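Local coordinates for leucine rich repeat and phosphatase domain containing protein (Entamoeba histolytica, PDB 3EMU) that probably removes phosphate from phosphorylated proteins or other phosphoesters, as a member of the dual-specificity phosphatase family, at residues A[77-81]-A[107-112]. Sequence-based numbering, arbitrary orientation.
Sequences IKFII and AFLMYY
Two regular α-helical segments, 77-81 from within helix 68-85 and 107-112 at the C-terminal end of helix 100-112, cross at -71° with their axes 10.8 Å apart. The CA atoms of Ile77 and Phe108, 5.8 Å from each other, set the register. Phe108 (chi1 t, chi2 75°) points toward 77-81 and meets three isoleucines, all with chi1 m and chi2 t. Ile80 lays CG2 over one ring face in a CH-pi contact, 3.7 Å from the centroid and 24° off the normal. Ile77 and Ile81 meet the ring edge: Ile77 CG1 lies 4.3 Å from Phe108 CD1, and Ile81 CG1 lies 4.0 Å from Phe108 CE1. Tyr111, also chi1 t, brings CD2 to 3.7 Å from Ile77 CG2 and the edge of its ring, at CE2, to 4.0 Å from Ile81 CD1. Solvent-exposed Tyr112 (chi1 t) adds a looser contact, its CE1 4.2 Å from Ile81 CG1. No hydrogen bond links the segments, and 315 Å² is buried. Ile80 also touches Leu40 of strand 36-42, while Ile77 touches Phe144 of helix 135-151. Such apolar packing of steeply crossed helices beside a mixed sheet belongs to the α/β fold of the dual-specificity phosphatase catalytic domain.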
loop_
_atom_site.group_PDB
_atom_site.type_symbol
_atom_site.label_atom_id
_atom_site.label_comp_id
_atom_site.label_asym_id
_atom_site.label_seq_id
_atom_site.Cartn_x
_atom_site.Cartn_y
_atom_site.Cartn_z
ATOM N N ILE A 77 4.204 -5.624 -4.834
ATOM C CA ILE A 77 5.246 -4.721 -5.377
ATOM C C ILE A 77 5.232 -4.742 -6.927
ATOM O O ILE A 77 5.287 -3.701 -7.608
ATOM C CB ILE A 77 6.616 -5.104 -4.788
ATOM C CG1 ILE A 77 6.626 -4.643 -3.319
ATOM C CG2 ILE A 77 7.753 -4.499 -5.611
ATOM C CD1 ILE A 77 7.906 -4.941 -2.572
ATOM N N LYS A 78 5.034 -5.941 -7.452
ATOM C CA LYS A 78 4.972 -6.176 -8.877
ATOM C C LYS A 78 3.829 -5.418 -9.582
ATOM O O LYS A 78 4.042 -4.727 -10.621
ATOM C CB LYS A 78 4.835 -7.687 -9.114
ATOM C CG LYS A 78 4.980 -8.004 -10.585
ATOM C CD LYS A 78 4.325 -9.322 -10.988
ATOM C CE LYS A 78 4.767 -9.724 -12.430
ATOM N NZ LYS A 78 4.160 -11.069 -12.837
ATOM N N PHE A 79 2.616 -5.553 -9.022
ATOM C CA PHE A 79 1.417 -4.887 -9.554
ATOM C C PHE A 79 1.660 -3.415 -9.439
ATOM O O PHE A 79 1.442 -2.661 -10.379
ATOM C CB PHE A 79 0.207 -5.351 -8.707
ATOM C CG PHE A 79 -1.130 -4.751 -9.106
ATOM C CD1 PHE A 79 -1.878 -5.293 -10.174
ATOM C CD2 PHE A 79 -1.682 -3.705 -8.362
ATOM C CE1 PHE A 79 -3.144 -4.771 -10.511
ATOM C CE2 PHE A 79 -2.951 -3.184 -8.686
ATOM C CZ PHE A 79 -3.675 -3.711 -9.769
ATOM N N ILE A 80 2.230 -2.978 -8.314
ATOM C CA ILE A 80 2.545 -1.540 -8.196
ATOM C C ILE A 80 3.575 -1.041 -9.232
ATOM O O ILE A 80 3.422 0.011 -9.843
ATOM C CB ILE A 80 3.015 -1.188 -6.779
ATOM C CG1 ILE A 80 1.876 -1.436 -5.776
ATOM C CG2 ILE A 80 3.493 0.260 -6.697
ATOM C CD1 ILE A 80 2.269 -1.273 -4.319
ATOM N N ILE A 81 4.657 -1.783 -9.416
ATOM C CA ILE A 81 5.682 -1.303 -10.343
ATOM C C ILE A 81 5.145 -1.381 -11.772
ATOM O O ILE A 81 5.412 -0.499 -12.575
ATOM C CB ILE A 81 7.071 -2.030 -10.135
ATOM C CG1 ILE A 81 7.769 -1.374 -8.967
ATOM C CG2 ILE A 81 7.961 -1.838 -11.356
ATOM C CD1 ILE A 81 8.768 -2.203 -8.312
ATOM N N ALA A 107 5.808 -1.582 2.977
ATOM C CA ALA A 107 6.601 -2.619 2.342
ATOM C C ALA A 107 7.149 -2.145 0.985
ATOM O O ALA A 107 8.361 -2.305 0.676
ATOM C CB ALA A 107 5.793 -3.879 2.179
ATOM N N PHE A 108 6.265 -1.550 0.177
ATOM C CA PHE A 108 6.654 -1.018 -1.101
ATOM C C PHE A 108 7.796 0.018 -1.050
ATOM O O PHE A 108 8.747 -0.063 -1.829
ATOM C CB PHE A 108 5.464 -0.431 -1.854
ATOM C CG PHE A 108 5.865 0.257 -3.120
ATOM C CD1 PHE A 108 6.246 -0.503 -4.263
ATOM C CD2 PHE A 108 5.937 1.648 -3.180
ATOM C CE1 PHE A 108 6.679 0.111 -5.440
ATOM C CE2 PHE A 108 6.366 2.268 -4.353
ATOM C CZ PHE A 108 6.745 1.492 -5.484
ATOM N N LEU A 109 7.687 1.017 -0.181
ATOM C CA LEU A 109 8.704 2.057 -0.062
ATOM C C LEU A 109 10.006 1.527 0.568
ATOM O O LEU A 109 11.093 2.002 0.228
ATOM C CB LEU A 109 8.184 3.181 0.813
ATOM C CG LEU A 109 6.970 4.028 0.390
ATOM C CD1 LEU A 109 6.587 4.959 1.580
ATOM C CD2 LEU A 109 7.235 4.858 -0.859
ATOM N N MET A 110 9.896 0.597 1.517
ATOM C CA MET A 110 11.068 -0.084 2.002
ATOM C C MET A 110 11.914 -0.534 0.773
ATOM O O MET A 110 13.105 -0.224 0.676
ATOM C CB MET A 110 10.694 -1.266 2.920
ATOM C CG MET A 110 10.089 -0.850 4.320
ATOM S SD MET A 110 9.333 -2.147 5.276
ATOM C CE MET A 110 10.691 -3.266 5.604
ATOM N N TYR A 111 11.272 -1.190 -0.194
ATOM C CA TYR A 111 11.948 -1.781 -1.337
ATOM C C TYR A 111 12.356 -0.709 -2.351
ATOM O O TYR A 111 13.508 -0.655 -2.813
ATOM C CB TYR A 111 10.976 -2.760 -1.999
ATOM C CG TYR A 111 11.449 -3.423 -3.260
ATOM C CD1 TYR A 111 12.367 -4.483 -3.219
ATOM C CD2 TYR A 111 10.974 -3.011 -4.505
ATOM C CE1 TYR A 111 12.808 -5.095 -4.375
ATOM C CE2 TYR A 111 11.408 -3.629 -5.704
ATOM C CZ TYR A 111 12.339 -4.667 -5.620
ATOM O OH TYR A 111 12.762 -5.311 -6.763
ATOM N N TYR A 112 11.388 0.151 -2.683
ATOM C CA TYR A 112 11.512 1.102 -3.762
ATOM C C TYR A 112 12.389 2.316 -3.449
ATOM O O TYR A 112 12.876 2.981 -4.374
ATOM C CB TYR A 112 10.137 1.618 -4.116
ATOM C CG TYR A 112 10.029 2.288 -5.449
ATOM C CD1 TYR A 112 9.962 1.524 -6.611
ATOM C CD2 TYR A 112 9.934 3.674 -5.550
ATOM C CE1 TYR A 112 9.828 2.102 -7.822
ATOM C CE2 TYR A 112 9.811 4.283 -6.782
ATOM C CZ TYR A 112 9.747 3.470 -7.920
ATOM O OH TYR A 112 9.607 4.012 -9.189
#